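PDB 3VX6: E1 from Kluyveromyces marxianus, which activates the ubiquitin-like proteins ATG8 and ATG12 for conjugation in autophagy and cytoplasm-to-vacuole transport. Local coordinates for residues L83-T88 with S127-K132; K132-Y137 with I275-L280; S144-G149 with V214-L219. All coordinates share one frame; numbering follows the deposited sequence.

Contact 1: residues L83-T88 with S127-K132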
# COMPACT_ATOMS: atom_id res chain seq x y z
N LEU A 83 11.49 -3.82 -4.37
CA LEU A 83 11.62 -4.08 -5.79
C LEU A 83 12.21 -5.47 -6.01
O LEU A 83 13.06 -5.92 -5.26
CB LEU A 83 12.50 -3.02 -6.46
CG LEU A 83 13.00 -3.32 -7.88
CD1 LEU A 83 11.85 -3.34 -8.87
CD2 LEU A 83 14.02 -2.26 -8.28
N LEU A 84 11.70 -6.17 -7.01
CA LEU A 84 12.20 -7.48 -7.36
C LEU A 84 12.50 -7.40 -8.86
O LEU A 84 11.67 -7.74 -9.69
CB LEU A 84 11.15 -8.56 -7.10
CG LEU A 84 11.67 -10.01 -7.04
CD1 LEU A 84 10.59 -10.92 -7.59
CD2 LEU A 84 12.94 -10.19 -7.85
N ASN A 85 13.69 -6.92 -9.20
CA ASN A 85 14.08 -6.81 -10.59
C ASN A 85 14.62 -8.13 -11.14
O ASN A 85 15.72 -8.55 -10.78
CB ASN A 85 15.14 -5.73 -10.78
CG ASN A 85 15.55 -5.58 -12.24
OD1 ASN A 85 14.76 -5.11 -13.06
ND2 ASN A 85 16.78 -6.00 -12.57
N PHE A 86 13.85 -8.76 -12.03
CA PHE A 86 14.26 -10.00 -12.67
C PHE A 86 15.41 -9.73 -13.65
O PHE A 86 15.53 -8.63 -14.21
CB PHE A 86 13.07 -10.62 -13.40
CG PHE A 86 12.03 -11.15 -12.47
CD1 PHE A 86 12.29 -12.29 -11.72
CD2 PHE A 86 10.83 -10.48 -12.29
CE1 PHE A 86 11.36 -12.76 -10.80
CE2 PHE A 86 9.90 -10.93 -11.37
CZ PHE A 86 10.17 -12.08 -10.62
N ASN A 87 16.26 -10.74 -13.83
CA ASN A 87 17.41 -10.61 -14.71
C ASN A 87 17.11 -10.92 -16.16
O ASN A 87 17.87 -10.52 -17.05
CB ASN A 87 18.56 -11.50 -14.20
CG ASN A 87 18.08 -12.89 -13.75
OD1 ASN A 87 16.87 -13.17 -13.69
ND2 ASN A 87 19.03 -13.75 -13.41
N THR A 88 16.02 -11.62 -16.41
CA THR A 88 15.68 -11.93 -17.79
C THR A 88 14.21 -11.64 -18.03
O THR A 88 13.40 -11.73 -17.11
CB THR A 88 15.96 -13.42 -18.13
OG1 THR A 88 14.78 -14.21 -17.91
CG2 THR A 88 17.10 -13.96 -17.28
N SER A 127 10.43 -6.19 -11.97
CA SER A 127 10.84 -5.53 -13.19
C SER A 127 11.92 -6.29 -13.91
O SER A 127 12.47 -7.27 -13.41
CB SER A 127 11.35 -4.11 -12.88
OG SER A 127 12.50 -4.12 -12.05
N PHE A 128 12.18 -5.83 -15.12
CA PHE A 128 13.21 -6.39 -15.95
C PHE A 128 13.78 -5.19 -16.63
O PHE A 128 13.12 -4.54 -17.44
CB PHE A 128 12.67 -7.34 -17.00
CG PHE A 128 13.71 -7.79 -17.97
CD1 PHE A 128 13.50 -7.68 -19.34
CD2 PHE A 128 14.93 -8.29 -17.51
CE1 PHE A 128 14.49 -8.06 -20.24
CE2 PHE A 128 15.92 -8.67 -18.40
CZ PHE A 128 15.70 -8.55 -19.77
N ALA A 129 15.01 -4.87 -16.27
CA ALA A 129 15.68 -3.74 -16.87
C ALA A 129 16.54 -4.34 -17.97
O ALA A 129 17.55 -5.00 -17.70
CB ALA A 129 16.54 -3.02 -15.84
N ASP A 130 16.09 -4.14 -19.21
CA ASP A 130 16.82 -4.64 -20.37
C ASP A 130 17.83 -3.56 -20.73
O ASP A 130 17.59 -2.73 -21.60
CB ASP A 130 15.88 -4.88 -21.54
CG ASP A 130 16.59 -5.47 -22.74
OD1 ASP A 130 15.91 -5.78 -23.74
OD2 ASP A 130 17.83 -5.62 -22.67
N LEU A 131 18.96 -3.58 -20.04
CA LEU A 131 19.99 -2.59 -20.28
C LEU A 131 20.63 -2.75 -21.66
O LEU A 131 21.51 -1.98 -22.04
CB LEU A 131 21.03 -2.67 -19.16
CG LEU A 131 20.40 -2.68 -17.76
CD1 LEU A 131 21.48 -2.52 -16.69
CD2 LEU A 131 19.40 -1.55 -17.65
N LYS A 132 20.19 -3.75 -22.41
CA LYS A 132 20.71 -3.99 -23.76
C LYS A 132 19.87 -3.22 -24.76
O LYS A 132 20.28 -2.18 -25.27
CB LYS A 132 20.67 -5.49 -24.08
CG LYS A 132 21.01 -5.85 -25.54
CD LYS A 132 20.67 -7.31 -25.82
CE LYS A 132 20.97 -7.69 -27.27
NZ LYS A 132 20.67 -9.13 -27.53
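The hydroxyl S127 OG donates a hydrogen bond to the amide oxygen N85 OD1 over 2.7 Å, lying in the plane of the amide on one of the oxygen's lone pairs. CG of N85 stands anti to the backbone N (chi1 -179°), beside the residue's own carbonyl carbon, and OD1 carries the contact. The other branch, ND2, bonds D40 OD2. L83 lays CD1 against the same hydroxyl, 3.3 Å from S127 OG.

Backbone bonds hold the two strands in parallel register, N85 opposite S127. S127 N donates to L84 O at 3.0 Å, and S127 O receives F86 N in a bond modelled so short that its exact length is doubtful. On the other face of the sheet the F128 ring lies against the chain from F86 to T88, where the strand gives way to the next helix. F86 O lies in the plane of that ring at its edge. T88 C rests 3.4 Å above one face of the F128 ring, displaced to the rim, and D130 N sits over the centre of the opposite face. T88 caps the helix, its OG1 bonding L91 N. Between the strands the chain makes a beta-alpha-beta crossover through helices 89-94 and 97-114. A buried serine hydroxyl thus meets one end of a buried amide, while D40 of strand 40-47 takes the other, pairing polar groups across three strands.

Contact 2: residues K132-Y137 with I275-L280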
# COMPACT_ATOMS: atom_id res chain seq x y z
N LYS A 132 20.19 -3.75 -22.41
CA LYS A 132 20.71 -3.99 -23.76
C LYS A 132 19.87 -3.22 -24.76
O LYS A 132 20.28 -2.18 -25.27
CB LYS A 132 20.67 -5.49 -24.08
CG LYS A 132 21.01 -5.85 -25.54
CD LYS A 132 20.67 -7.31 -25.82
CE LYS A 132 20.97 -7.69 -27.27
NZ LYS A 132 20.67 -9.13 -27.53
N LYS A 133 18.68 -3.74 -25.05
CA LYS A 133 17.76 -3.13 -25.99
C LYS A 133 17.19 -1.85 -25.38
O LYS A 133 16.29 -1.21 -25.93
CB LYS A 133 16.66 -4.13 -26.33
CG LYS A 133 17.23 -5.50 -26.69
CD LYS A 133 16.19 -6.60 -26.85
CE LYS A 133 16.89 -7.95 -27.02
NZ LYS A 133 15.96 -9.08 -27.35
N TYR A 134 17.75 -1.49 -24.22
CA TYR A 134 17.38 -0.31 -23.43
C TYR A 134 15.86 -0.13 -23.25
O TYR A 134 15.29 0.91 -23.58
CB TYR A 134 18.01 0.94 -24.05
CG TYR A 134 18.12 2.08 -23.08
CD1 TYR A 134 16.97 2.72 -22.60
CD2 TYR A 134 19.35 2.51 -22.59
CE1 TYR A 134 17.04 3.76 -21.68
CE2 TYR A 134 19.43 3.56 -21.65
CZ TYR A 134 18.26 4.17 -21.20
OH TYR A 134 18.29 5.18 -20.27
N LYS A 135 15.23 -1.17 -22.71
CA LYS A 135 13.79 -1.19 -22.48
C LYS A 135 13.59 -1.71 -21.06
O LYS A 135 14.22 -2.69 -20.66
CB LYS A 135 13.10 -2.11 -23.48
CG LYS A 135 13.48 -1.84 -24.93
CD LYS A 135 12.99 -2.94 -25.86
CE LYS A 135 13.50 -2.73 -27.29
NZ LYS A 135 13.13 -3.86 -28.20
N PHE A 136 12.73 -1.06 -20.30
CA PHE A 136 12.49 -1.45 -18.92
C PHE A 136 11.09 -1.93 -18.65
O PHE A 136 10.17 -1.13 -18.56
CB PHE A 136 12.81 -0.29 -18.00
CG PHE A 136 14.21 0.17 -18.11
CD1 PHE A 136 15.17 -0.23 -17.18
CD2 PHE A 136 14.60 0.97 -19.18
CE1 PHE A 136 16.50 0.15 -17.32
CE2 PHE A 136 15.93 1.35 -19.33
CZ PHE A 136 16.88 0.94 -18.40
N TYR A 137 10.93 -3.24 -18.49
CA TYR A 137 9.65 -3.85 -18.21
C TYR A 137 9.47 -3.87 -16.69
O TYR A 137 10.37 -4.28 -15.96
CB TYR A 137 9.63 -5.27 -18.75
CG TYR A 137 10.02 -5.37 -20.21
CD1 TYR A 137 9.07 -5.67 -21.20
CD2 TYR A 137 11.34 -5.12 -20.62
CE1 TYR A 137 9.43 -5.72 -22.55
CE2 TYR A 137 11.70 -5.17 -21.98
CZ TYR A 137 10.74 -5.46 -22.93
OH TYR A 137 11.09 -5.48 -24.26
N ILE A 275 8.88 0.77 -20.45
CA ILE A 275 9.27 2.06 -20.95
C ILE A 275 10.58 1.97 -21.72
O ILE A 275 11.67 1.92 -21.15
CB ILE A 275 9.33 3.07 -19.82
CG1 ILE A 275 10.51 2.74 -18.86
CG2 ILE A 275 7.95 3.07 -19.05
CD1 ILE A 275 11.13 4.01 -18.17
N ASP A 276 10.42 1.89 -23.03
CA ASP A 276 11.54 1.77 -23.98
C ASP A 276 12.16 3.15 -24.26
O ASP A 276 11.93 3.76 -25.30
CB ASP A 276 11.03 1.11 -25.27
CG ASP A 276 12.10 1.03 -26.36
OD1 ASP A 276 11.88 0.32 -27.38
OD2 ASP A 276 13.13 1.68 -26.20
N LEU A 277 12.96 3.62 -23.32
CA LEU A 277 13.67 4.90 -23.43
C LEU A 277 14.76 4.75 -24.47
O LEU A 277 15.94 4.72 -24.13
CB LEU A 277 14.33 5.26 -22.11
CG LEU A 277 13.52 5.86 -20.97
CD1 LEU A 277 14.52 6.22 -19.83
CD2 LEU A 277 12.79 7.13 -21.46
N SER A 278 14.34 4.65 -25.73
CA SER A 278 15.25 4.49 -26.85
C SER A 278 14.52 4.96 -28.11
O SER A 278 14.56 4.31 -29.15
CB SER A 278 15.67 3.02 -26.95
OG SER A 278 16.78 2.92 -27.81
N SER A 279 13.86 6.10 -27.98
CA SER A 279 13.09 6.69 -29.08
C SER A 279 13.41 8.17 -29.34
O SER A 279 12.52 9.04 -29.26
CB SER A 279 11.57 6.50 -28.81
OG SER A 279 11.13 7.22 -27.63
N LEU A 280 14.67 8.48 -29.63
CA LEU A 280 15.06 9.86 -29.92
C LEU A 280 14.54 10.24 -31.31
O LEU A 280 13.34 10.56 -31.42
CB LEU A 280 16.58 10.03 -29.89
CG LEU A 280 17.22 10.28 -28.53
CD1 LEU A 280 18.74 10.37 -28.68
CD2 LEU A 280 16.67 11.56 -27.94
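F136 and I275 pair as an antiparallel hydrogen-bonded couple, side chains on the same face of the sheet: I275 N donates to F136 O over 3.0 Å, and F136 N returns a longer bond of 3.3 Å to I275 O. I275 CG1, placed between the backbone N and the carbonyl carbon (chi1 68°), comes within 3.9 Å of F136 CB. I275 O also lies in the plane of the F136 ring at its edge, near CD2. F24 of helix 21-33 meets both side chains, its ring against that of F136.

Y134 has the largest area buried here. Its ring crosses the side chain of L277, whose CD1 sits at the ring edge, in plane, and 3.9 Å from Y134 OH; the closer approaches of this ring to L277 are doubtful in the model. K135 and D276 run side by side in the same direction, yet K135 NZ stays 4.4 Å from D276 OD1, beyond a salt bridge.

Past I275 the chain leaves the sheet through inverse gamma turns centred on D276 and L277. The arrangement is a short antiparallel strand added beside a beta hairpin, whose turn carries a G1 beta bulge where Y134 and K135 face D130.

Contact 3: residues S144-G149 with V214-L219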
# COMPACT_ATOMS: atom_id res chain seq x y z
N SER A 144 -3.12 -6.08 -1.52
CA SER A 144 -4.43 -5.85 -0.94
C SER A 144 -4.97 -7.26 -0.70
O SER A 144 -5.39 -7.95 -1.62
CB SER A 144 -5.31 -5.10 -1.93
OG SER A 144 -6.67 -5.19 -1.55
N PHE A 145 -4.94 -7.69 0.55
CA PHE A 145 -5.42 -9.02 0.88
C PHE A 145 -6.72 -9.00 1.64
O PHE A 145 -7.12 -7.97 2.19
CB PHE A 145 -4.38 -9.76 1.71
CG PHE A 145 -3.90 -8.97 2.89
CD1 PHE A 145 -2.85 -8.07 2.76
CD2 PHE A 145 -4.50 -9.14 4.14
CE1 PHE A 145 -2.41 -7.34 3.85
CE2 PHE A 145 -4.06 -8.42 5.23
CZ PHE A 145 -3.01 -7.52 5.10
N GLN A 146 -7.36 -10.16 1.67
CA GLN A 146 -8.64 -10.34 2.34
C GLN A 146 -8.95 -11.83 2.37
O GLN A 146 -8.31 -12.63 1.68
CB GLN A 146 -9.74 -9.64 1.56
CG GLN A 146 -9.92 -10.20 0.17
CD GLN A 146 -11.22 -9.77 -0.44
OE1 GLN A 146 -11.40 -8.60 -0.80
NE2 GLN A 146 -12.15 -10.70 -0.56
N SER A 147 -9.93 -12.22 3.17
CA SER A 147 -10.34 -13.61 3.24
C SER A 147 -10.99 -13.95 1.90
O SER A 147 -11.70 -13.13 1.32
CB SER A 147 -11.33 -13.81 4.39
OG SER A 147 -11.88 -15.11 4.36
N ASP A 148 -10.76 -15.17 1.42
CA ASP A 148 -11.32 -15.62 0.15
C ASP A 148 -12.85 -15.61 0.15
O ASP A 148 -13.49 -16.31 0.94
CB ASP A 148 -10.81 -17.03 -0.16
CG ASP A 148 -10.62 -17.27 -1.65
OD1 ASP A 148 -10.23 -18.40 -2.02
OD2 ASP A 148 -10.84 -16.32 -2.44
N GLY A 149 -13.44 -14.81 -0.74
CA GLY A 149 -14.89 -14.73 -0.81
C GLY A 149 -15.38 -13.61 0.08
O GLY A 149 -16.58 -13.29 0.10
N VAL A 214 -6.11 -0.98 -0.17
CA VAL A 214 -5.24 -1.34 0.95
C VAL A 214 -5.99 -1.39 2.29
O VAL A 214 -5.50 -1.93 3.28
CB VAL A 214 -4.05 -0.37 1.03
CG1 VAL A 214 -4.39 0.82 1.91
CG2 VAL A 214 -2.82 -1.11 1.50
N THR A 215 -7.20 -0.84 2.30
CA THR A 215 -8.05 -0.85 3.49
C THR A 215 -8.41 -2.29 3.91
O THR A 215 -8.70 -2.56 5.09
CB THR A 215 -9.37 -0.10 3.24
OG1 THR A 215 -9.10 1.21 2.73
CG2 THR A 215 -10.17 0.02 4.53
N LYS A 216 -8.42 -3.19 2.94
CA LYS A 216 -8.75 -4.58 3.19
C LYS A 216 -7.78 -5.18 4.16
O LYS A 216 -8.14 -6.02 4.97
CB LYS A 216 -8.71 -5.36 1.90
CG LYS A 216 -9.87 -5.08 0.94
CD LYS A 216 -9.73 -5.92 -0.34
CE LYS A 216 -10.88 -5.65 -1.28
NZ LYS A 216 -10.32 -5.82 -2.66
N ASN A 217 -6.53 -4.76 4.00
CA ASN A 217 -5.45 -5.18 4.87
C ASN A 217 -5.89 -4.86 6.31
O ASN A 217 -6.03 -5.75 7.14
CB ASN A 217 -4.18 -4.40 4.51
CG ASN A 217 -3.78 -4.59 3.06
OD1 ASN A 217 -4.58 -5.02 2.23
ND2 ASN A 217 -2.53 -4.26 2.74
N ILE A 218 -6.14 -3.58 6.58
CA ILE A 218 -6.56 -3.16 7.91
C ILE A 218 -7.70 -4.06 8.40
O ILE A 218 -7.59 -4.69 9.46
CB ILE A 218 -7.02 -1.69 7.92
CG1 ILE A 218 -5.87 -0.79 7.43
CG2 ILE A 218 -7.51 -1.30 9.31
CD1 ILE A 218 -6.25 0.66 7.16
N LEU A 219 -8.76 -4.13 7.62
CA LEU A 219 -9.90 -4.96 7.98
C LEU A 219 -9.50 -6.39 8.27
O LEU A 219 -9.80 -6.92 9.33
CB LEU A 219 -10.93 -4.94 6.86
CG LEU A 219 -11.56 -3.57 6.73
CD1 LEU A 219 -12.33 -3.46 5.44
CD2 LEU A 219 -12.45 -3.33 7.94
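K216 leaves the first turn of helix 215-225 pointing at the 144-149 loop, and each part of its chain has a neighbour there. K216 CB lies 3.1 Å from F145 O. K216 CG passes S144 OG at 4.1 Å, and K216 CD runs between that hydroxyl and the amide oxygen of Q146, at 3.4 Å from S144 OG. CE then comes up to Q146 OE1 as the two side chains cross. A bend in the last torsion (chi4 148°) leaves K216 NZ 3.5 Å from Q146 OE1. S144 OG bonds A213 O, and the other branch of the Q146 amide, NE2, bonds A150 O.

N217 makes the directional contact. N217 OD1 accepts F145 N at 3.2 Å, the donor standing 40° out of the carbonyl plane, while ND2 is held by I120 O and P143 O. The amide, bonded at both ends, lies stacked on the F145 ring, their planes 24° apart, and N217 CA makes a CH-pi contact over the same ring, 3.8 Å from the F145 centroid.

The loop that follows strand 135-144 thus packs against the first turn of helix 215-225. Y152 of strand 151-159 touches both Q146 and K216, whereas T215 and I218 turn away from the loop to pack on strands 198-202 and 231-236.

Contacts 1 and 2 are neighbours in one mixed sheet, their centres 12 Å apart, and share K132 in the turn between strands 123-130 and 135-144. Probable backbone hydrogen bonds join them, among them D130 N to K135 O at 2.8 Å, and L131 CD2 packs on F136 CE1. Contact 3 is remote, its centre 29 Å from that of contact 1 and 36 Å from that of contact 2. Strand 135-144 connects the regions: it begins in contact 2 and ends at S144 in contact 3, where the chain meets helix 215-225 against another sheet. The relation runs through this strand and not through any site; one long strand can thus serve distant contacts of different kinds.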